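Local structure of probable DNA endonuclease SmrA (Escherichia coli, 3QD7) at residues M63-S66 with F67-A71; A93-V96 with R97-A101; A101-L104 with T105-D108. The protein has DNA endonuclease activity and binds DNA, the present chain being the part of this stand-alone small MutS-related protein that carries its Smr domain. All coordinates share one frame; numbering follows the deposited sequence.

Contact 1: M63-S66 with F67-A71; sequences MVFS and FIQQA
Phe67 and Met63 meet through the backbone, one turn apart on helix 57-73: Phe67 N donates to Met63 O at 2.7 Å. The CB of Phe67 comes close to the same oxygen, at 3.0 Å. With its CG anti to the backbone N, the Phe67 ring is carried off the helix rather than laid along the preceding turn.

Ile68 repeats the backbone bond one residue on, its N reaching Val64 O at 2.8 Å in a nearly straight line (N-H...O 168°). Its CG1 comes in beside that carbonyl oxygen and lies 4.3 Å from Val64 CG1, a loose branch-to-branch apolar contact on the buried side of the helix.

Gln69 carries the clearest side-chain contact. Its N is bonded to Phe65 O, and its CG sits above the centre of the Phe65 ring, 4.2 Å from the centroid and only 9° off the ring normal, which meets the geometry of a CH-pi contact. The bend at chi2 (-62°) brings OE1 back to the ring, 3.5 Å from Phe65 CE2, while the amide plane stays steeply inclined to the ring plane. Methylene and amide oxygen thus both lean on one aromatic side chain, which also packs edge-to-face with Phe9.

Gln70 is tied to Ser66 mainly by the main chain, N to O, at 2.9 Å. The Ser66 hydroxyl looks elsewhere, to a hydrogen bond with Thr3 OG1. Ala71 continues the helix through its own bond to Phe67 O.

Helix 57-73 is the crossover of a beta-alpha-beta unit between strands 49-51 and 78-82. Val64 and Phe67 rest on Leu50 of the first strand; Phe67, Ile68 and Ala71 rest on Val79 of the second, while Phe107, which follows helix 92-105, packs on Ile68 and Gln69.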
ATOM      1  N   MET A  63       4.579   2.239 -10.291  1.00 21.21           N
ATOM      2  CA  MET A  63       4.865   0.917  -9.712  1.00 23.52           C
ATOM      3  C   MET A  63       3.690   0.353  -8.893  1.00 20.74           C
ATOM      4  O   MET A  63       3.334  -0.805  -9.015  1.00 20.50           O
ATOM      5  CB  MET A  63       6.124   0.996  -8.827  1.00 23.30           C
ATOM      6  CG  MET A  63       7.407   1.292  -9.602  1.00 24.02           C
ATOM      7  SD  MET A  63       8.771   1.777  -8.520  1.00 30.45           S
ATOM      8  CE  MET A  63       9.337   0.166  -7.985  1.00 20.51           C
ATOM      9  N   VAL A  64       3.083   1.185  -8.064  1.00 19.23           N
ATOM     10  CA  VAL A  64       1.961   0.738  -7.225  1.00 22.82           C
ATOM     11  C   VAL A  64       0.790   0.298  -8.118  1.00 20.74           C
ATOM     12  O   VAL A  64       0.187  -0.755  -7.917  1.00 18.05           O
ATOM     13  CB  VAL A  64       1.546   1.884  -6.209  1.00 22.81           C
ATOM     14  CG1 VAL A  64       0.207   1.595  -5.520  1.00 21.67           C
ATOM     15  CG2 VAL A  64       2.677   2.123  -5.179  1.00 14.87           C
ATOM     16  N   PHE A  65       0.483   1.121  -9.109  1.00 24.06           N
ATOM     17  CA  PHE A  65      -0.590   0.825 -10.029  1.00 22.14           C
ATOM     18  C   PHE A  65      -0.315  -0.483 -10.743  1.00 25.02           C
ATOM     19  O   PHE A  65      -1.143  -1.395 -10.730  1.00 22.92           O
ATOM     20  CB  PHE A  65      -0.748   1.961 -11.028  1.00 24.45           C
ATOM     21  CG  PHE A  65      -1.822   1.732 -12.034  1.00 24.18           C
ATOM     22  CD1 PHE A  65      -1.496   1.480 -13.368  1.00 23.04           C
ATOM     23  CD2 PHE A  65      -3.161   1.789 -11.661  1.00 22.06           C
ATOM     24  CE1 PHE A  65      -2.497   1.289 -14.323  1.00 24.81           C
ATOM     25  CE2 PHE A  65      -4.172   1.601 -12.618  1.00 25.25           C
ATOM     26  CZ  PHE A  65      -3.831   1.340 -13.941  1.00 24.09           C
ATOM     27  N   SER A  66       0.865  -0.585 -11.341  1.00 23.92           N
ATOM     28  CA  SER A  66       1.249  -1.785 -12.066  1.00 25.73           C
ATOM     29  C   SER A  66       1.316  -3.028 -11.152  1.00 24.34           C
ATOM     30  O   SER A  66       0.881  -4.119 -11.525  1.00 25.82           O
ATOM     31  CB  SER A  66       2.602  -1.524 -12.743  1.00 28.28           C
ATOM     32  OG  SER A  66       2.957  -2.622 -13.552  1.00 43.83           O
ATOM     33  N   PHE A  67       1.864  -2.853  -9.947  1.00 18.84           N
ATOM     34  CA  PHE A  67       2.008  -3.961  -8.989  1.00 19.28           C
ATOM     35  C   PHE A  67       0.641  -4.464  -8.527  1.00 19.65           C
ATOM     36  O   PHE A  67       0.382  -5.665  -8.494  1.00 18.54           O
ATOM     37  CB  PHE A  67       2.850  -3.507  -7.782  1.00 18.95           C
ATOM     38  CG  PHE A  67       2.938  -4.529  -6.673  1.00 19.47           C
ATOM     39  CD1 PHE A  67       3.761  -5.665  -6.803  1.00 19.20           C
ATOM     40  CD2 PHE A  67       2.216  -4.341  -5.480  1.00 16.20           C
ATOM     41  CE1 PHE A  67       3.862  -6.608  -5.754  1.00 21.02           C
ATOM     42  CE2 PHE A  67       2.321  -5.276  -4.431  1.00 19.56           C
ATOM     43  CZ  PHE A  67       3.141  -6.413  -4.572  1.00 16.65           C
ATOM     44  N   ILE A  68      -0.245  -3.549  -8.163  1.00 18.27           N
ATOM     45  CA  ILE A  68      -1.570  -3.987  -7.725  1.00 17.57           C
ATOM     46  C   ILE A  68      -2.361  -4.682  -8.856  1.00 20.00           C
ATOM     47  O   ILE A  68      -2.983  -5.736  -8.636  1.00 19.26           O
ATOM     48  CB  ILE A  68      -2.384  -2.824  -7.100  1.00 19.34           C
ATOM     49  CG1 ILE A  68      -1.652  -2.285  -5.864  1.00 18.42           C
ATOM     50  CG2 ILE A  68      -3.838  -3.317  -6.738  1.00 18.81           C
ATOM     51  CD1 ILE A  68      -1.601  -3.261  -4.697  1.00 12.56           C
ATOM     52  N   GLN A  69      -2.314  -4.123 -10.065  1.00 25.36           N
ATOM     53  CA  GLN A  69      -2.869  -4.816 -11.243  1.00 25.14           C
ATOM     54  C   GLN A  69      -2.303  -6.235 -11.418  1.00 27.05           C
ATOM     55  O   GLN A  69      -3.058  -7.168 -11.678  1.00 28.21           O
ATOM     56  CB  GLN A  69      -2.626  -4.025 -12.537  1.00 22.71           C
ATOM     57  CG  GLN A  69      -3.271  -2.612 -12.597  1.00 23.29           C
ATOM     58  CD  GLN A  69      -4.806  -2.603 -12.499  1.00 27.98           C
ATOM     59  OE1 GLN A  69      -5.412  -1.585 -12.128  1.00 28.81           O
ATOM     60  NE2 GLN A  69      -5.432  -3.709 -12.842  1.00 26.98           N
ATOM     61  N   GLN A  70      -0.983  -6.384 -11.274  1.00 25.58           N
ATOM     62  CA  GLN A  70      -0.312  -7.684 -11.412  1.00 27.83           C
ATOM     63  C   GLN A  70      -0.781  -8.635 -10.323  1.00 26.99           C
ATOM     64  O   GLN A  70      -1.107  -9.787 -10.598  1.00 30.61           O
ATOM     65  CB  GLN A  70       1.229  -7.541 -11.362  1.00 32.46           C
ATOM     66  CG  GLN A  70       2.001  -8.830 -10.930  1.00 36.00           C
ATOM     67  CD  GLN A  70       3.128  -8.619  -9.852  1.00 51.23           C
ATOM     68  OE1 GLN A  70       3.136  -9.288  -8.795  1.00 43.07           O
ATOM     69  NE2 GLN A  70       4.094  -7.722 -10.148  1.00 44.17           N
ATOM     70  N   ALA A  71      -0.790  -8.149  -9.082  1.00 22.00           N
ATOM     71  CA  ALA A  71      -1.172  -8.973  -7.909  1.00 19.25           C
ATOM     72  C   ALA A  71      -2.614  -9.487  -8.066  1.00 18.67           C
ATOM     73  O   ALA A  71      -2.901 -10.641  -7.819  1.00 20.12           O
ATOM     74  CB  ALA A  71      -1.022  -8.162  -6.635  1.00 14.83           C
TER

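Contact 2: A93-V96 with R97-A101; sequences ANIV and RSYVA
Ser98 and Asn94 are joined twice within helix 92-105, a helix of the alpha/beta fold of the Smr domain. Both Ser98 OG, at 3.0 Å, and Ser98 N, at 2.9 Å, donate to Asn94 O, and they approach from opposite faces of its carbonyl plane. The hydroxyl can do this because OG stands anti to the carbonyl carbon (chi1 -67°), folded back over the preceding turn. The same OG also accepts from Ile18 N, which ties the helix to the chain around Ile18.

Arg97, whose N is bonded to Ala93 O at 2.8 Å, sends a chain bent at chi3 (69°) to two further carbonyls: NH1 bonds Gln22 O and NH2 bonds Pro19 O. A leucine in its place would probably leave the carbonyl oxygens of Pro19 and Gln22 without these donors and hold that part of the chain less firmly to the helix.

On another side of the helix, Ile95 and Tyr99 lean on Val57 and Val96 on Cys60, all towards helix 57-73. The Ile95 and Tyr99 side chains leave the helix alongside each other, Ile95 CG2 lying 4.0 Å from Tyr99 CD2.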
ATOM      1  N   ALA A  93      10.196   9.453   2.474  1.00 20.25           N
ATOM      2  CA  ALA A  93       9.540   8.216   2.909  1.00 21.36           C
ATOM      3  C   ALA A  93       8.107   8.448   3.408  1.00 23.00           C
ATOM      4  O   ALA A  93       7.199   7.682   3.075  1.00 21.29           O
ATOM      5  CB  ALA A  93      10.376   7.531   3.992  1.00 22.16           C
ATOM      6  N   ASN A  94       7.911   9.492   4.210  1.00 19.90           N
ATOM      7  CA  ASN A  94       6.565   9.828   4.675  1.00 20.78           C
ATOM      8  C   ASN A  94       5.646  10.390   3.576  1.00 17.88           C
ATOM      9  O   ASN A  94       4.431  10.193   3.613  1.00 20.64           O
ATOM     10  CB  ASN A  94       6.598  10.808   5.865  1.00 19.82           C
ATOM     11  CG  ASN A  94       5.266  10.836   6.597  1.00 24.95           C
ATOM     12  OD1 ASN A  94       4.590  11.876   6.700  1.00 23.75           O
ATOM     13  ND2 ASN A  94       4.858   9.672   7.068  1.00 21.33           N
ATOM     14  N   ILE A  95       6.227  11.119   2.627  1.00 25.41           N
ATOM     15  CA  ILE A  95       5.468  11.595   1.470  1.00 21.21           C
ATOM     16  C   ILE A  95       5.007  10.394   0.632  1.00 25.31           C
ATOM     17  O   ILE A  95       3.829  10.293   0.266  1.00 23.40           O
ATOM     18  CB  ILE A  95       6.281  12.582   0.589  1.00 20.68           C
ATOM     19  CG1 ILE A  95       6.624  13.882   1.345  1.00 24.61           C
ATOM     20  CG2 ILE A  95       5.528  12.906  -0.679  1.00 30.14           C
ATOM     21  CD1 ILE A  95       5.455  14.547   2.044  1.00 30.09           C
ATOM     22  N   VAL A  96       5.944   9.497   0.333  1.00 21.66           N
ATOM     23  CA  VAL A  96       5.624   8.233  -0.311  1.00 19.06           C
ATOM     24  C   VAL A  96       4.544   7.443   0.461  1.00 20.23           C
ATOM     25  O   VAL A  96       3.574   6.991  -0.146  1.00 18.07           O
ATOM     26  CB  VAL A  96       6.871   7.348  -0.548  1.00 19.69           C
ATOM     27  CG1 VAL A  96       6.474   5.958  -1.137  1.00 19.92           C
ATOM     28  CG2 VAL A  96       7.831   8.039  -1.510  1.00 21.54           C
ATOM     29  N   ARG A  97       4.735   7.284   1.774  1.00 20.29           N
ATOM     30  CA  ARG A  97       3.791   6.602   2.645  1.00 16.87           C
ATOM     31  C   ARG A  97       2.400   7.242   2.522  1.00 18.48           C
ATOM     32  O   ARG A  97       1.384   6.544   2.469  1.00 18.21           O
ATOM     33  CB  ARG A  97       4.275   6.661   4.107  1.00 19.90           C
ATOM     34  CG  ARG A  97       3.478   5.732   5.062  1.00 26.54           C
ATOM     35  CD  ARG A  97       3.993   5.777   6.494  1.00 21.93           C
ATOM     36  NE  ARG A  97       3.723   7.064   7.133  1.00 18.26           N
ATOM     37  CZ  ARG A  97       2.992   7.236   8.229  1.00 25.45           C
ATOM     38  NH1 ARG A  97       2.434   6.195   8.864  1.00 21.41           N
ATOM     39  NH2 ARG A  97       2.818   8.471   8.690  1.00 19.97           N
ATOM     40  N   SER A  98       2.364   8.580   2.490  1.00 21.62           N
ATOM     41  CA  SER A  98       1.076   9.312   2.440  1.00 21.96           C
ATOM     42  C   SER A  98       0.355   9.119   1.112  1.00 21.19           C
ATOM     43  O   SER A  98      -0.867   8.944   1.096  1.00 23.35           O
ATOM     44  CB  SER A  98       1.239  10.798   2.758  1.00 22.29           C
ATOM     45  OG  SER A  98       1.623  10.972   4.093  1.00 26.57           O
ATOM     46  N   TYR A  99       1.117   9.105   0.018  1.00 18.97           N
ATOM     47  CA  TYR A  99       0.552   8.811  -1.297  1.00 17.50           C
ATOM     48  C   TYR A  99       0.059   7.389  -1.362  1.00 22.11           C
ATOM     49  O   TYR A  99      -1.018   7.135  -1.930  1.00 23.04           O
ATOM     50  CB  TYR A  99       1.570   9.069  -2.410  1.00 20.88           C
ATOM     51  CG  TYR A  99       1.520  10.483  -2.946  1.00 25.73           C
ATOM     52  CD1 TYR A  99       0.326  11.012  -3.478  1.00 24.88           C
ATOM     53  CD2 TYR A  99       2.655  11.303  -2.922  1.00 27.14           C
ATOM     54  CE1 TYR A  99       0.275  12.308  -3.979  1.00 24.97           C
ATOM     55  CE2 TYR A  99       2.611  12.623  -3.419  1.00 28.09           C
ATOM     56  CZ  TYR A  99       1.413  13.105  -3.945  1.00 27.98           C
ATOM     57  OH  TYR A  99       1.351  14.380  -4.426  1.00 26.66           O
ATOM     58  N   VAL A 100       0.835   6.452  -0.791  1.00 19.66           N
ATOM     59  CA  VAL A 100       0.428   5.034  -0.830  1.00 15.92           C
ATOM     60  C   VAL A 100      -0.896   4.868  -0.057  1.00 21.24           C
ATOM     61  O   VAL A 100      -1.804   4.155  -0.491  1.00 18.70           O
ATOM     62  CB  VAL A 100       1.539   4.070  -0.283  1.00 21.92           C
ATOM     63  CG1 VAL A 100       0.969   2.660  -0.047  1.00 21.51           C
ATOM     64  CG2 VAL A 100       2.780   4.008  -1.234  1.00 14.67           C
ATOM     65  N   ALA A 101      -1.020   5.564   1.071  1.00 23.56           N
ATOM     66  CA  ALA A 101      -2.273   5.549   1.835  1.00 25.59           C
ATOM     67  C   ALA A 101      -3.496   5.939   0.992  1.00 25.06           C
ATOM     68  O   ALA A 101      -4.540   5.313   1.086  1.00 23.50           O
ATOM     69  CB  ALA A 101      -2.167   6.457   3.052  1.00 23.29           C
TER

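Contact 3: A101-L104 with T105-D108; sequences ARWL and TEFD
Where helix 92-105 gives way to the loop leading to strand 110-115, Thr105 turns its side chain back on Arg102. Thr105 OG1 donates to Arg102 O at 2.8 Å, lying in the carbonyl plane on a lone pair of that oxygen. The torsion explains the reach: chi1 of 70° sets OG1 between the backbone N and the carbonyl carbon, and CG2 then falls 3.4 Å from Ala101 O. The backbone adds little to this grip, since the bonds from Thr105 N and Glu106 N to Arg102 O are both weak, the latter being the one bond here that spans four residues.

The three-residue spacing continues: Glu106 N reaches Trp103 O at 3.1 Å, but from well above the carbonyl plane (65° out of it), and Phe107 N makes only a weak bond to Leu104 O at 3.4 Å. The Phe107 ring comes up to the backbone, its CD2 lying 3.3 Å from Trp103 O.

Glu106 lies across two side chains. OE1 comes to the edge of the Trp103 indole, 3.8 Å from CD1, while OE2 lies against the aliphatic part of Arg102, 3.9 Å from CG. The two charges do not meet: Arg102 NE and Glu106 OE2 stay 5.0 Å apart. Instead, Arg102 NH2 forms a salt bridge with Asp16, Glu106 OE2 is hydrogen-bonded to Thr11 OG1, and Trp103 NE1 to Thr11 O.

Mostly three-residue spans, several of them weak, are consistent with a less regular backbone here than in a run of four-residue bonds, with the Thr105 hydroxyl making the shortest bond to Arg102 O. The opposite charges of Arg102 and Glu106 probably attract only at a distance, each polar end being held by the segment around Thr11 and Asp16.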
ATOM      1  N   ALA A 101      -1.020   5.564   1.071  1.00 23.56           N
ATOM      2  CA  ALA A 101      -2.273   5.549   1.835  1.00 25.59           C
ATOM      3  C   ALA A 101      -3.496   5.939   0.992  1.00 25.06           C
ATOM      4  O   ALA A 101      -4.540   5.313   1.086  1.00 23.50           O
ATOM      5  CB  ALA A 101      -2.167   6.457   3.052  1.00 23.29           C
ATOM      6  N   ARG A 102      -3.364   6.991   0.186  1.00 20.41           N
ATOM      7  CA  ARG A 102      -4.452   7.425  -0.670  1.00 17.86           C
ATOM      8  C   ARG A 102      -4.651   6.464  -1.833  1.00 20.44           C
ATOM      9  O   ARG A 102      -5.777   6.072  -2.123  1.00 21.34           O
ATOM     10  CB  ARG A 102      -4.140   8.814  -1.229  1.00 22.08           C
ATOM     11  CG  ARG A 102      -5.007   9.192  -2.413  1.00 24.61           C
ATOM     12  CD  ARG A 102      -4.441  10.376  -3.121  1.00 35.19           C
ATOM     13  NE  ARG A 102      -4.728  11.601  -2.380  1.00 39.52           N
ATOM     14  CZ  ARG A 102      -4.593  12.819  -2.881  1.00 38.13           C
ATOM     15  NH1 ARG A 102      -4.170  12.975  -4.134  1.00 35.41           N
ATOM     16  NH2 ARG A 102      -4.888  13.873  -2.130  1.00 34.60           N
ATOM     17  N   TRP A 103      -3.565   6.107  -2.519  1.00 18.13           N
ATOM     18  CA  TRP A 103      -3.673   5.276  -3.734  1.00 19.89           C
ATOM     19  C   TRP A 103      -4.370   3.946  -3.503  1.00 21.91           C
ATOM     20  O   TRP A 103      -5.143   3.492  -4.352  1.00 15.10           O
ATOM     21  CB  TRP A 103      -2.296   5.042  -4.355  1.00 16.77           C
ATOM     22  CG  TRP A 103      -1.632   6.302  -4.827  1.00 17.53           C
ATOM     23  CD1 TRP A 103      -2.233   7.482  -5.167  1.00 18.60           C
ATOM     24  CD2 TRP A 103      -0.230   6.494  -5.029  1.00 19.67           C
ATOM     25  NE1 TRP A 103      -1.283   8.404  -5.562  1.00 23.80           N
ATOM     26  CE2 TRP A 103      -0.046   7.816  -5.492  1.00 22.78           C
ATOM     27  CE3 TRP A 103       0.879   5.672  -4.896  1.00 15.88           C
ATOM     28  CZ2 TRP A 103       1.213   8.332  -5.802  1.00 23.16           C
ATOM     29  CZ3 TRP A 103       2.124   6.176  -5.206  1.00 20.17           C
ATOM     30  CH2 TRP A 103       2.287   7.504  -5.640  1.00 19.60           C
ATOM     31  N   LEU A 104      -4.118   3.328  -2.339  1.00 17.80           N
ATOM     32  CA  LEU A 104      -4.704   2.031  -2.067  1.00 16.31           C
ATOM     33  C   LEU A 104      -6.207   2.126  -1.929  1.00 22.24           C
ATOM     34  O   LEU A 104      -6.903   1.208  -2.342  1.00 22.88           O
ATOM     35  CB  LEU A 104      -4.081   1.348  -0.845  1.00 14.12           C
ATOM     36  CG  LEU A 104      -2.615   0.958  -0.967  1.00 20.16           C
ATOM     37  CD1 LEU A 104      -2.040   0.461   0.376  1.00 19.92           C
ATOM     38  CD2 LEU A 104      -2.400  -0.060  -2.086  1.00 20.09           C
ATOM     39  N   THR A 105      -6.718   3.236  -1.371  1.00 21.69           N
ATOM     40  CA  THR A 105      -8.176   3.398  -1.228  1.00 22.58           C
ATOM     41  C   THR A 105      -8.869   3.591  -2.592  1.00 25.36           C
ATOM     42  O   THR A 105     -10.089   3.416  -2.703  1.00 27.86           O
ATOM     43  CB  THR A 105      -8.575   4.564  -0.309  1.00 21.79           C
ATOM     44  OG1 THR A 105      -8.251   5.799  -0.953  1.00 22.13           O
ATOM     45  CG2 THR A 105      -7.861   4.494   1.063  1.00 21.52           C
ATOM     46  N   GLU A 106      -8.096   3.940  -3.619  1.00 22.21           N
ATOM     47  CA  GLU A 106      -8.654   4.192  -4.968  1.00 25.59           C
ATOM     48  C   GLU A 106      -8.907   2.933  -5.821  1.00 28.03           C
ATOM     49  O   GLU A 106      -9.601   2.989  -6.861  1.00 26.52           O
ATOM     50  CB  GLU A 106      -7.769   5.194  -5.708  1.00 24.73           C
ATOM     51  CG  GLU A 106      -7.918   6.560  -5.113  1.00 24.33           C
ATOM     52  CD  GLU A 106      -6.971   7.582  -5.679  1.00 29.42           C
ATOM     53  OE1 GLU A 106      -5.898   7.227  -6.157  1.00 33.30           O
ATOM     54  OE2 GLU A 106      -7.285   8.775  -5.600  1.00 40.07           O
ATOM     55  N   PHE A 107      -8.336   1.809  -5.390  1.00 24.32           N
ATOM     56  CA  PHE A 107      -8.634   0.527  -5.976  1.00 22.52           C
ATOM     57  C   PHE A 107      -9.913  -0.049  -5.369  1.00 23.17           C
ATOM     58  O   PHE A 107     -10.024  -0.247  -4.147  1.00 18.14           O
ATOM     59  CB  PHE A 107      -7.469  -0.450  -5.752  1.00 22.46           C
ATOM     60  CG  PHE A 107      -6.218  -0.101  -6.527  1.00 21.01           C
ATOM     61  CD1 PHE A 107      -6.096  -0.438  -7.876  1.00 19.75           C
ATOM     62  CD2 PHE A 107      -5.149   0.542  -5.900  1.00 19.18           C
ATOM     63  CE1 PHE A 107      -4.956  -0.125  -8.598  1.00 14.91           C
ATOM     64  CE2 PHE A 107      -3.987   0.854  -6.619  1.00 17.71           C
ATOM     65  CZ  PHE A 107      -3.886   0.516  -7.966  1.00 16.39           C
ATOM     66  N   ASP A 108     -10.868  -0.339  -6.232  1.00 20.66           N
ATOM     67  CA  ASP A 108     -12.048  -1.100  -5.845  1.00 24.54           C
ATOM     68  C   ASP A 108     -11.744  -2.417  -5.080  1.00 23.56           C
ATOM     69  O   ASP A 108     -12.489  -2.784  -4.174  1.00 21.03           O
ATOM     70  CB  ASP A 108     -12.900  -1.399  -7.095  1.00 22.75           C
ATOM     71  CG  ASP A 108     -14.348  -1.591  -6.761  1.00 32.93           C
ATOM     72  OD1 ASP A 108     -14.927  -0.707  -6.085  1.00 33.44           O
ATOM     73  OD2 ASP A 108     -14.901  -2.628  -7.165  1.00 33.59           O
TER

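How the contacts relate
Contact 2 is the most buried of the three, whereas contacts 1 and 3 mix buried apolar residues with partly exposed polar ones. Contact 1 belongs to helix 57-73; contacts 2 and 3 share helix 92-105 and meet at Ala101. Both of these set a hydroxyl on a main-chain oxygen: in contact 2 it supplements a regular four-residue bond, in contact 3, toward the loop before strand 110-115, it accompanies weak ones. Contact 3 touches contact 1 directly, with Ile68 CB 3.8 Å from Phe107 CZ and Val64 CG2 4.0 Å from Trp103 CE3, while contact 2 meets helix 57-73 nearer its start, at Val57 and Cys60.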